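Local structure of putative c-1-tetrahydrofolate synthase, cytoplasmic (Leishmania major, 4A26) at residues H119-N131 and G139-G151. The protein probably interconverts tetrahydrofolate one-carbon derivatives as a homodimeric bifunctional enzyme, oxidising N5,N10-methylenetetrahydrofolate with NAD(P)+ and hydrolysing the resulting methenyl form. Sequence-based numbering, arbitrary orientation.
Sequences HPHKDADALLPVN and GREPPFTPCTAKG
Phe144 lays its ring against the backbone of 121-124, and no hydrogen bond crosses between the segments. The backbone of Asp123 and Ala124 covers one face, Ala124 CA making a CH-pi contact 4.2 Å from the Phe144 ring centroid and 16° off its normal; Pro120 O and His121 O lie at the ring edge, near its plane, the latter 3.3 Å from Phe144 CZ. CG stands anti to the carbonyl carbon of Phe144 (chi1 -51°), directing the ring to this surface. Beside it, Ala126 CB sits 4.0 Å from both Phe144 CB and Pro146 CD. On the Pro142-Pro143 side, the side chains of Asn131 and Pro143 cross at about a right angle, with Asn131 OD1 3.5 Å from Pro143 CG.

The Asp123 carboxylate braces the loop behind this surface. Its OD2 accepts hydrogen bonds from Leu128 N at 2.9 Å, on the syn side and 32° out of the carboxylate plane, and from Asn131 ND2 through the anti lone pair, tying the type I turn Asp123-Ala126 to the start of helix 129-136.

The contact packs the loop leading into helix 129-136 against that leading into helix 147-159, consistent with a place near the junction of the catalytic and NAD(P)-binding domains: Ala124 packs on Leu285 and Phe144 on Ala292 of helix 279-297, Pro146 meets Pro180 of helix 178-187, and Ala124 also touches Ile100 of strand 98-101.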
ATOM      1  N   HIS A 119     -12.201  -5.743 -14.647  1.00 38.23           N
ATOM      2  CA  HIS A 119     -13.050  -5.260 -13.574  1.00 39.03           C
ATOM      3  C   HIS A 119     -12.413  -5.614 -12.229  1.00 38.43           C
ATOM      4  O   HIS A 119     -11.967  -6.747 -12.037  1.00 37.03           O
ATOM      5  CB  HIS A 119     -14.456  -5.851 -13.694  1.00 38.99           C
ATOM      6  CG  HIS A 119     -15.344  -5.095 -14.630  1.00 40.42           C
ATOM      7  ND1 HIS A 119     -16.707  -5.001 -14.454  1.00 41.66           N
ATOM      8  CD2 HIS A 119     -15.058  -4.368 -15.738  1.00 41.38           C
ATOM      9  CE1 HIS A 119     -17.224  -4.265 -15.421  1.00 43.15           C
ATOM     10  NE2 HIS A 119     -16.245  -3.869 -16.214  1.00 42.77           N
ATOM     11  N   PRO A 120     -12.349  -4.641 -11.299  1.00 39.58           N
ATOM     12  CA  PRO A 120     -11.730  -4.848  -9.986  1.00 39.11           C
ATOM     13  C   PRO A 120     -12.118  -6.153  -9.297  1.00 37.74           C
ATOM     14  O   PRO A 120     -11.272  -6.767  -8.641  1.00 36.80           O
ATOM     15  CB  PRO A 120     -12.242  -3.658  -9.175  1.00 41.05           C
ATOM     16  CG  PRO A 120     -12.421  -2.585 -10.176  1.00 42.64           C
ATOM     17  CD  PRO A 120     -12.825  -3.253 -11.461  1.00 41.53           C
ATOM     18  N   HIS A 121     -13.376  -6.568  -9.453  1.00 37.74           N
ATOM     19  CA  HIS A 121     -13.895  -7.761  -8.779  1.00 36.86           C
ATOM     20  C   HIS A 121     -13.570  -9.083  -9.492  1.00 35.19           C
ATOM     21  O   HIS A 121     -13.923 -10.150  -8.992  1.00 34.60           O
ATOM     22  CB  HIS A 121     -15.412  -7.629  -8.524  1.00 38.07           C
ATOM     23  CG  HIS A 121     -16.266  -7.800  -9.749  1.00 38.61           C
ATOM     24  ND1 HIS A 121     -16.674  -6.739 -10.529  1.00 39.63           N
ATOM     25  CD2 HIS A 121     -16.805  -8.909 -10.311  1.00 37.57           C
ATOM     26  CE1 HIS A 121     -17.417  -7.188 -11.525  1.00 39.44           C
ATOM     27  NE2 HIS A 121     -17.513  -8.501 -11.415  1.00 38.16           N
ATOM     28  N   LYS A 122     -12.890  -9.020 -10.636  1.00 34.66           N
ATOM     29  CA  LYS A 122     -12.417 -10.226 -11.330  1.00 33.46           C
ATOM     30  C   LYS A 122     -10.890 -10.262 -11.473  1.00 33.10           C
ATOM     31  O   LYS A 122     -10.345 -11.115 -12.177  1.00 32.36           O
ATOM     32  CB  LYS A 122     -13.072 -10.337 -12.711  1.00 33.47           C
ATOM     33  CG  LYS A 122     -14.582 -10.447 -12.670  1.00 33.86           C
ATOM     34  CD  LYS A 122     -15.157 -10.802 -14.029  1.00 33.58           C
ATOM     35  CE  LYS A 122     -16.654 -11.067 -13.949  1.00 34.11           C
ATOM     36  NZ  LYS A 122     -17.211 -11.586 -15.228  1.00 33.79           N
ATOM     37  N   ASP A 123     -10.208  -9.352 -10.781  1.00 33.88           N
ATOM     38  CA  ASP A 123      -8.757  -9.198 -10.887  1.00 33.99           C
ATOM     39  C   ASP A 123      -8.036 -10.249 -10.034  1.00 33.23           C
ATOM     40  O   ASP A 123      -7.504  -9.944  -8.966  1.00 33.64           O
ATOM     41  CB  ASP A 123      -8.377  -7.774 -10.458  1.00 35.28           C
ATOM     42  CG  ASP A 123      -6.881  -7.516 -10.484  1.00 35.71           C
ATOM     43  OD1 ASP A 123      -6.152  -8.183 -11.242  1.00 36.35           O
ATOM     44  OD2 ASP A 123      -6.430  -6.623  -9.740  1.00 36.94           O
ATOM     45  N   ALA A 124      -8.002 -11.481 -10.530  1.00 35.86           N
ATOM     46  CA  ALA A 124      -7.492 -12.626  -9.764  1.00 34.39           C
ATOM     47  C   ALA A 124      -6.031 -12.501  -9.305  1.00 33.30           C
ATOM     48  O   ALA A 124      -5.662 -13.057  -8.267  1.00 32.20           O
ATOM     49  CB  ALA A 124      -7.681 -13.914 -10.563  1.00 34.65           C
ATOM     50  N   ASP A 125      -5.204 -11.798 -10.075  1.00 33.93           N
ATOM     51  CA  ASP A 125      -3.800 -11.577  -9.694  1.00 33.11           C
ATOM     52  C   ASP A 125      -3.613 -10.353  -8.783  1.00 32.74           C
ATOM     53  O   ASP A 125      -2.546 -10.182  -8.185  1.00 32.04           O
ATOM     54  CB  ASP A 125      -2.899 -11.461 -10.938  1.00 34.18           C
ATOM     55  CG  ASP A 125      -2.262 -12.792 -11.338  1.00 34.20           C
ATOM     56  OD1 ASP A 125      -1.900 -13.577 -10.428  1.00 33.12           O
ATOM     57  OD2 ASP A 125      -2.104 -13.038 -12.561  1.00 34.78           O
ATOM     58  N   ALA A 126      -4.644  -9.517  -8.669  1.00 33.36           N
ATOM     59  CA  ALA A 126      -4.591  -8.316  -7.833  1.00 33.42           C
ATOM     60  C   ALA A 126      -3.567  -7.310  -8.357  1.00 33.99           C
ATOM     61  O   ALA A 126      -2.794  -6.740  -7.580  1.00 33.74           O
ATOM     62  CB  ALA A 126      -4.282  -8.684  -6.392  1.00 31.97           C
ATOM     63  N   LEU A 127      -3.575  -7.102  -9.672  1.00 34.97           N
ATOM     64  CA  LEU A 127      -2.621  -6.212 -10.344  1.00 35.97           C
ATOM     65  C   LEU A 127      -3.137  -4.772 -10.506  1.00 37.69           C
ATOM     66  O   LEU A 127      -2.361  -3.868 -10.813  1.00 38.59           O
ATOM     67  CB  LEU A 127      -2.253  -6.789 -11.717  1.00 36.80           C
ATOM     68  CG  LEU A 127      -1.380  -8.045 -11.674  1.00 35.31           C
ATOM     69  CD1 LEU A 127      -1.500  -8.841 -12.968  1.00 36.36           C
ATOM     70  CD2 LEU A 127       0.072  -7.685 -11.387  1.00 34.74           C
ATOM     71  N   LEU A 128      -4.438  -4.572 -10.313  1.00 38.12           N
ATOM     72  CA  LEU A 128      -5.045  -3.245 -10.404  1.00 40.23           C
ATOM     73  C   LEU A 128      -4.626  -2.383  -9.212  1.00 39.96           C
ATOM     74  O   LEU A 128      -4.496  -2.894  -8.099  1.00 38.23           O
ATOM     75  CB  LEU A 128      -6.573  -3.349 -10.440  1.00 41.09           C
ATOM     76  CG  LEU A 128      -7.219  -3.801 -11.752  1.00 42.06           C
ATOM     77  CD1 LEU A 128      -8.696  -4.055 -11.548  1.00 42.24           C
ATOM     78  CD2 LEU A 128      -7.013  -2.764 -12.835  1.00 44.24           C
ATOM     79  N   PRO A 129      -4.394  -1.077  -9.442  1.00 42.04           N
ATOM     80  CA  PRO A 129      -4.075  -0.165  -8.337  1.00 42.38           C
ATOM     81  C   PRO A 129      -5.116  -0.144  -7.216  1.00 42.19           C
ATOM     82  O   PRO A 129      -4.753  -0.128  -6.041  1.00 40.86           O
ATOM     83  CB  PRO A 129      -4.002   1.200  -9.022  1.00 45.32           C
ATOM     84  CG  PRO A 129      -3.575   0.891 -10.405  1.00 46.11           C
ATOM     85  CD  PRO A 129      -4.183  -0.438 -10.754  1.00 44.38           C
ATOM     86  N   VAL A 130      -6.395  -0.159  -7.580  1.00 43.69           N
ATOM     87  CA  VAL A 130      -7.472  -0.158  -6.589  1.00 44.04           C
ATOM     88  C   VAL A 130      -7.382  -1.364  -5.641  1.00 41.47           C
ATOM     89  O   VAL A 130      -7.591  -1.222  -4.437  1.00 41.35           O
ATOM     90  CB  VAL A 130      -8.873  -0.063  -7.256  1.00 46.04           C
ATOM     91  CG1 VAL A 130      -9.146  -1.277  -8.139  1.00 45.04           C
ATOM     92  CG2 VAL A 130      -9.958   0.108  -6.204  1.00 46.75           C
ATOM     93  N   ASN A 131      -7.040  -2.537  -6.167  1.00 39.85           N
ATOM     94  CA  ASN A 131      -6.818  -3.713  -5.310  1.00 37.75           C
ATOM     95  C   ASN A 131      -5.544  -3.570  -4.470  1.00 36.59           C
ATOM     96  O   ASN A 131      -5.520  -3.946  -3.295  1.00 35.63           O
ATOM     97  CB  ASN A 131      -6.794  -5.000  -6.137  1.00 36.44           C
ATOM     98  CG  ASN A 131      -8.155  -5.330  -6.749  1.00 37.91           C
ATOM     99  OD1 ASN A 131      -9.202  -5.119  -6.134  1.00 39.28           O
ATOM    100  ND2 ASN A 131      -8.140  -5.852  -7.963  1.00 37.88           N
ATOM    101  N   GLY A 139      -7.903  -0.922   7.532  1.00 50.21           N
ATOM    102  CA  GLY A 139      -9.341  -0.865   7.822  1.00 52.85           C
ATOM    103  C   GLY A 139     -10.228  -1.367   6.693  1.00 52.91           C
ATOM    104  O   GLY A 139     -11.451  -1.238   6.756  1.00 55.20           O
ATOM    105  N   ARG A 140      -9.620  -1.931   5.653  1.00 50.63           N
ATOM    106  CA  ARG A 140     -10.371  -2.523   4.548  1.00 50.54           C
ATOM    107  C   ARG A 140      -9.666  -3.770   4.048  1.00 47.48           C
ATOM    108  O   ARG A 140      -8.447  -3.895   4.177  1.00 45.72           O
ATOM    109  CB  ARG A 140     -10.535  -1.524   3.398  1.00 51.80           C
ATOM    110  CG  ARG A 140     -11.492  -0.380   3.704  1.00 55.69           C
ATOM    111  CD  ARG A 140     -11.778   0.474   2.473  1.00 57.76           C
ATOM    112  NE  ARG A 140     -12.655  -0.199   1.513  1.00 58.50           N
ATOM    113  CZ  ARG A 140     -13.300   0.405   0.512  1.00 61.24           C
ATOM    114  NH1 ARG A 140     -13.186   1.720   0.316  1.00 63.61           N
ATOM    115  NH2 ARG A 140     -14.072  -0.309  -0.302  1.00 61.09           N
ATOM    116  N   GLU A 141     -10.445  -4.688   3.485  1.00 47.16           N
ATOM    117  CA  GLU A 141      -9.919  -5.925   2.925  1.00 44.82           C
ATOM    118  C   GLU A 141     -10.177  -5.971   1.424  1.00 44.11           C
ATOM    119  O   GLU A 141     -11.298  -5.727   0.980  1.00 45.75           O
ATOM    120  CB  GLU A 141     -10.550  -7.145   3.609  1.00 45.13           C
ATOM    121  CG  GLU A 141      -9.729  -7.678   4.778  1.00 45.20           C
ATOM    122  CD  GLU A 141      -9.569  -6.661   5.896  1.00 47.94           C
ATOM    123  OE1 GLU A 141     -10.589  -6.073   6.328  1.00 51.26           O
ATOM    124  OE2 GLU A 141      -8.425  -6.451   6.349  1.00 47.09           O
ATOM    125  N   PRO A 142      -9.134  -6.278   0.634  1.00 41.68           N
ATOM    126  CA  PRO A 142      -9.318  -6.386  -0.807  1.00 41.33           C
ATOM    127  C   PRO A 142      -9.975  -7.710  -1.185  1.00 40.52           C
ATOM    128  O   PRO A 142      -9.826  -8.691  -0.454  1.00 39.67           O
ATOM    129  CB  PRO A 142      -7.888  -6.338  -1.338  1.00 39.73           C
ATOM    130  CG  PRO A 142      -7.076  -6.936  -0.253  1.00 38.48           C
ATOM    131  CD  PRO A 142      -7.743  -6.557   1.033  1.00 39.66           C
ATOM    132  N   PRO A 143     -10.699  -7.743  -2.318  1.00 40.85           N
ATOM    133  CA  PRO A 143     -11.263  -9.007  -2.795  1.00 40.22           C
ATOM    134  C   PRO A 143     -10.180 -10.030  -3.132  1.00 37.77           C
ATOM    135  O   PRO A 143     -10.387 -11.224  -2.938  1.00 37.16           O
ATOM    136  CB  PRO A 143     -12.025  -8.599  -4.061  1.00 41.69           C
ATOM    137  CG  PRO A 143     -11.380  -7.339  -4.507  1.00 42.21           C
ATOM    138  CD  PRO A 143     -10.963  -6.637  -3.254  1.00 42.28           C
ATOM    139  N   PHE A 144      -9.041  -9.547  -3.629  1.00 36.54           N
ATOM    140  CA  PHE A 144      -7.904 -10.390  -3.965  1.00 34.68           C
ATOM    141  C   PHE A 144      -6.607  -9.831  -3.392  1.00 33.58           C
ATOM    142  O   PHE A 144      -6.358  -8.627  -3.460  1.00 34.13           O
ATOM    143  CB  PHE A 144      -7.750 -10.491  -5.480  1.00 34.98           C
ATOM    144  CG  PHE A 144      -9.009 -10.870  -6.195  1.00 36.05           C
ATOM    145  CD1 PHE A 144      -9.423 -12.191  -6.246  1.00 35.69           C
ATOM    146  CD2 PHE A 144      -9.782  -9.904  -6.819  1.00 37.43           C
ATOM    147  CE1 PHE A 144     -10.587 -12.541  -6.907  1.00 36.69           C
ATOM    148  CE2 PHE A 144     -10.938 -10.246  -7.485  1.00 38.53           C
ATOM    149  CZ  PHE A 144     -11.344 -11.565  -7.530  1.00 38.18           C
ATOM    150  N   THR A 145      -5.785 -10.719  -2.836  1.00 32.16           N
ATOM    151  CA  THR A 145      -4.406 -10.395  -2.471  1.00 31.05           C
ATOM    152  C   THR A 145      -3.495 -11.037  -3.510  1.00 30.15           C
ATOM    153  O   THR A 145      -3.863 -12.064  -4.085  1.00 30.14           O
ATOM    154  CB  THR A 145      -4.043 -10.925  -1.064  1.00 30.33           C
ATOM    155  OG1 THR A 145      -4.697 -12.182  -0.831  1.00 30.47           O
ATOM    156  CG2 THR A 145      -4.479  -9.940   0.000  1.00 31.41           C
ATOM    157  N   PRO A 146      -2.318 -10.432  -3.774  1.00 29.57           N
ATOM    158  CA  PRO A 146      -1.380 -11.030  -4.722  1.00 29.18           C
ATOM    159  C   PRO A 146      -0.999 -12.446  -4.310  1.00 28.22           C
ATOM    160  O   PRO A 146      -0.636 -12.676  -3.160  1.00 27.40           O
ATOM    161  CB  PRO A 146      -0.170 -10.094  -4.660  1.00 29.14           C
ATOM    162  CG  PRO A 146      -0.719  -8.809  -4.248  1.00 29.80           C
ATOM    163  CD  PRO A 146      -1.836  -9.124  -3.300  1.00 29.85           C
ATOM    164  N   CYS A 147      -1.085 -13.375  -5.257  1.00 28.58           N
ATOM    165  CA  CYS A 147      -0.978 -14.802  -4.974  1.00 28.30           C
ATOM    166  C   CYS A 147       0.266 -15.180  -4.185  1.00 27.66           C
ATOM    167  O   CYS A 147       0.155 -15.630  -3.043  1.00 27.37           O
ATOM    168  CB  CYS A 147      -1.029 -15.596  -6.273  1.00 29.07           C
ATOM    169  SG  CYS A 147      -2.578 -15.381  -7.151  1.00 30.37           S
ATOM    170  N   THR A 148       1.442 -14.995  -4.782  1.00 27.80           N
ATOM    171  CA  THR A 148       2.693 -15.369  -4.123  1.00 27.40           C
ATOM    172  C   THR A 148       2.781 -14.738  -2.736  1.00 26.72           C
ATOM    173  O   THR A 148       3.145 -15.404  -1.767  1.00 26.48           O
ATOM    174  CB  THR A 148       3.927 -14.979  -4.956  1.00 27.85           C
ATOM    175  OG1 THR A 148       3.880 -15.656  -6.215  1.00 28.70           O
ATOM    176  CG2 THR A 148       5.212 -15.363  -4.238  1.00 27.52           C
ATOM    177  N   ALA A 149       2.412 -13.464  -2.649  1.00 26.84           N
ATOM    178  CA  ALA A 149       2.414 -12.741  -1.378  1.00 26.38           C
ATOM    179  C   ALA A 149       1.535 -13.445  -0.350  1.00 26.23           C
ATOM    180  O   ALA A 149       1.988 -13.743   0.755  1.00 26.05           O
ATOM    181  CB  ALA A 149       1.946 -11.307  -1.588  1.00 26.65           C
ATOM    182  N   LYS A 150       0.289 -13.725  -0.726  1.00 26.63           N
ATOM    183  CA  LYS A 150      -0.670 -14.355   0.185  1.00 26.92           C
ATOM    184  C   LYS A 150      -0.204 -15.752   0.611  1.00 26.67           C
ATOM    185  O   LYS A 150      -0.348 -16.132   1.774  1.00 26.82           O
ATOM    186  CB  LYS A 150      -2.060 -14.431  -0.459  1.00 27.65           C
ATOM    187  CG  LYS A 150      -3.186 -14.778   0.517  1.00 29.25           C
ATOM    188  CD  LYS A 150      -4.402 -15.361  -0.196  1.00 31.24           C
ATOM    189  CE  LYS A 150      -5.648 -15.349   0.679  1.00 33.34           C
ATOM    190  NZ  LYS A 150      -6.859 -15.775  -0.092  1.00 35.41           N
ATOM    191  N   GLY A 151       0.361 -16.500  -0.333  1.00 26.50           N
ATOM    192  CA  GLY A 151       0.853 -17.856  -0.076  1.00 26.48           C
ATOM    193  C   GLY A 151       2.056 -17.919   0.848  1.00 25.82           C
ATOM    194  O   GLY A 151       2.317 -18.956   1.455  1.00 26.37           O
TER